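Local coordinates for thioesterase superfamily (PDB 2OAF) that probably hydrolyses acyl-CoA or related thioesters with a hotdog fold, at the interface of chains A and B. Sequence-based numbering; all coordinates share one arbitrary frame. Chains: chain A/B, Thioesterase superfamily.

The interface of chains A and B. Residues chain A 25, 28, 32, 85-87; chain B 48, 58, 60-61, 65.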
loop_
_atom_site.group_PDB
_atom_site.type_symbol
_atom_site.label_atom_id
_atom_site.label_comp_id
_atom_site.label_asym_id
_atom_site.label_seq_id
_atom_site.Cartn_x
_atom_site.Cartn_y
_atom_site.Cartn_z
ATOM N N TRP A 25 2.223 11.323 6.391
ATOM C CA TRP A 25 0.987 11.847 5.847
ATOM C C TRP A 25 0.218 10.851 5.031
ATOM O O TRP A 25 -0.977 10.666 5.285
ATOM C CB TRP A 25 1.316 13.090 5.013
ATOM C CG TRP A 25 0.242 13.681 4.240
ATOM C CD1 TRP A 25 0.042 13.538 2.892
ATOM C CD2 TRP A 25 -0.750 14.601 4.692
ATOM N NE1 TRP A 25 -1.034 14.281 2.495
ATOM C CE2 TRP A 25 -1.531 14.955 3.575
ATOM C CE3 TRP A 25 -1.054 15.166 5.926
ATOM C CZ2 TRP A 25 -2.597 15.835 3.661
ATOM C CZ3 TRP A 25 -2.118 16.013 6.017
ATOM C CH2 TRP A 25 -2.869 16.360 4.884
ATOM N N CYS A 28 -1.875 8.085 6.531
ATOM C CA CYS A 28 -3.010 8.542 7.358
ATOM C C CYS A 28 -4.303 8.743 6.577
ATOM O O CYS A 28 -4.290 9.148 5.419
ATOM C CB CYS A 28 -2.657 9.855 8.077
ATOM S SG CYS A 28 -1.240 9.760 9.228
ATOM N N LYS A 32 -6.973 11.710 10.375
ATOM C CA LYS A 32 -5.688 12.250 10.779
ATOM C C LYS A 32 -4.853 11.272 11.609
ATOM O O LYS A 32 -3.951 11.663 12.363
ATOM C CB LYS A 32 -5.883 13.569 11.514
ATOM C CG LYS A 32 -6.666 14.586 10.703
ATOM C CD LYS A 32 -6.872 15.870 11.485
ATOM C CE LYS A 32 -7.432 16.985 10.615
ATOM N NZ LYS A 32 -8.914 16.965 10.473
ATOM N N THR A 85 0.432 8.226 14.628
ATOM C CA THR A 85 0.534 9.420 13.807
ATOM C C THR A 85 1.984 9.696 13.377
ATOM O O THR A 85 2.942 9.113 13.926
ATOM C CB THR A 85 0.004 10.674 14.564
ATOM O OG1 THR A 85 0.988 11.099 15.509
ATOM C CG2 THR A 85 -1.325 10.447 15.255
ATOM N N PRO A 86 2.160 10.600 12.406
ATOM C CA PRO A 86 3.498 11.004 11.994
ATOM C C PRO A 86 4.276 11.847 12.989
ATOM O O PRO A 86 5.408 12.217 12.710
ATOM C CB PRO A 86 3.254 11.779 10.701
ATOM C CG PRO A 86 1.860 11.444 10.274
ATOM C CD PRO A 86 1.115 11.169 11.542
ATOM N N ARG A 87 3.698 12.128 14.145
ATOM C CA ARG A 87 4.350 12.976 15.135
ATOM C C ARG A 87 5.529 12.357 15.835
ATOM O O ARG A 87 6.336 13.088 16.393
ATOM C CB ARG A 87 3.351 13.452 16.190
ATOM C CG ARG A 87 2.227 14.250 15.562
ATOM C CD ARG A 87 1.753 15.326 16.468
ATOM N NE ARG A 87 0.639 16.099 15.935
ATOM C CZ ARG A 87 0.745 17.246 15.268
ATOM N NH1 ARG A 87 1.925 17.752 14.945
ATOM N NH2 ARG A 87 -0.362 17.871 14.877
ATOM N N ASP B 48 8.754 13.761 2.146
ATOM C CA ASP B 48 8.193 14.037 3.469
ATOM C C ASP B 48 9.304 14.079 4.517
ATOM O O ASP B 48 9.298 14.963 5.372
ATOM C CB ASP B 48 7.128 13.013 3.869
ATOM C CG ASP B 48 6.646 13.191 5.319
ATOM O OD1 ASP B 48 7.345 12.707 6.247
ATOM O OD2 ASP B 48 5.569 13.811 5.517
ATOM N N GLY B 58 7.436 15.682 11.704
ATOM C CA GLY B 58 6.090 15.411 11.254
ATOM C C GLY B 58 5.871 15.709 9.791
ATOM O O GLY B 58 4.750 15.525 9.296
ATOM N N TRP B 60 4.918 16.430 6.077
ATOM C CA TRP B 60 3.708 17.025 5.530
ATOM C C TRP B 60 2.589 17.142 6.524
ATOM O O TRP B 60 1.824 18.095 6.474
ATOM C CB TRP B 60 3.171 16.236 4.326
ATOM C CG TRP B 60 3.904 16.456 3.073
ATOM C CD1 TRP B 60 4.356 17.651 2.571
ATOM C CD2 TRP B 60 4.255 15.459 2.115
ATOM N NE1 TRP B 60 4.982 17.446 1.348
ATOM C CE2 TRP B 60 4.944 16.109 1.057
ATOM C CE3 TRP B 60 4.079 14.075 2.056
ATOM C CZ2 TRP B 60 5.441 15.420 -0.038
ATOM C CZ3 TRP B 60 4.555 13.402 0.972
ATOM C CH2 TRP B 60 5.233 14.064 -0.067
ATOM N N TYR B 61 2.466 16.173 7.425
ATOM C CA TYR B 61 1.408 16.193 8.426
ATOM C C TYR B 61 1.505 17.447 9.280
ATOM O O TYR B 61 0.522 18.160 9.490
ATOM C CB TYR B 61 1.533 14.923 9.267
ATOM C CG TYR B 61 0.465 14.635 10.259
ATOM C CD1 TYR B 61 0.558 15.094 11.564
ATOM C CD2 TYR B 61 -0.590 13.803 9.933
ATOM C CE1 TYR B 61 -0.412 14.765 12.512
ATOM C CE2 TYR B 61 -1.568 13.483 10.857
ATOM C CZ TYR B 61 -1.465 13.946 12.144
ATOM O OH TYR B 61 -2.426 13.604 13.024
ATOM N N LEU B 65 -1.262 20.335 8.804
ATOM C CA LEU B 65 -2.170 20.421 9.967
ATOM C C LEU B 65 -1.747 21.472 10.985
ATOM O O LEU B 65 -2.606 22.028 11.663
ATOM C CB LEU B 65 -2.345 19.050 10.649
ATOM C CG LEU B 65 -2.902 17.922 9.756
ATOM C CD1 LEU B 65 -2.856 16.589 10.439
ATOM C CD2 LEU B 65 -4.328 18.256 9.330
HETATM O O HOH W 1 4.104 13.432 7.478
#
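In this hotdog-fold thioesterase, the short helix 59-65 of chain B packs against two loop segments of chain A, one containing the 3-10 helix 25-27 and the other A:Thr85 to A:Arg87, in a patch repeated with the chains exchanged across a two-fold symmetric, possibly biological, interface. B:Tyr61 carries the contact. Its CG lies anti to the backbone N (chi1 -173°), which sends the phenol into chain A. There A:Pro86 sits over one face, CD 3.5 Å from the centroid of the B:Tyr61 ring in a CH-pi contact, while the opposite face is backed from its own helix by B:Leu65 CD1. With both faces covered, the ring is probably restricted in rotation, and its hydroxyl B:Tyr61 OH meets the backbone carbonyl A:Lys32 O at 2.6 Å, a hydrogen bond lying in the carbonyl plane (C=O...donor angle 146°). A:Arg87 reaches the ring edge with NE near CE1, its guanidinium turned 79° from the ring plane. An alanine in place of B:Tyr61 would remove the phenol and its hydroxyl bond, and would probably leave A:Pro86 and B:Leu65 poorly packed. The other branch of B:Leu65, CD2, meets the aliphatic A:Lys32 CE at 3.6 Å. Nearer the start of the helix, A:Trp25 brings CE3, on the benzo part of the indole, to 3.7 Å from B:Tyr61 CA, and its CB meets B:Trp60 CB, the two tryptophan side chains crossing at about a right angle. A bridging water links A:Trp25 N (3.0 Å) to B:Asp48 OD2, B:Gly58 O and B:Tyr61 N. B:Asp48 OD2 also accepts B:Trp60 N at 2.8 Å from above the carboxylate plane, tying the helix's first turn to helix 39-54.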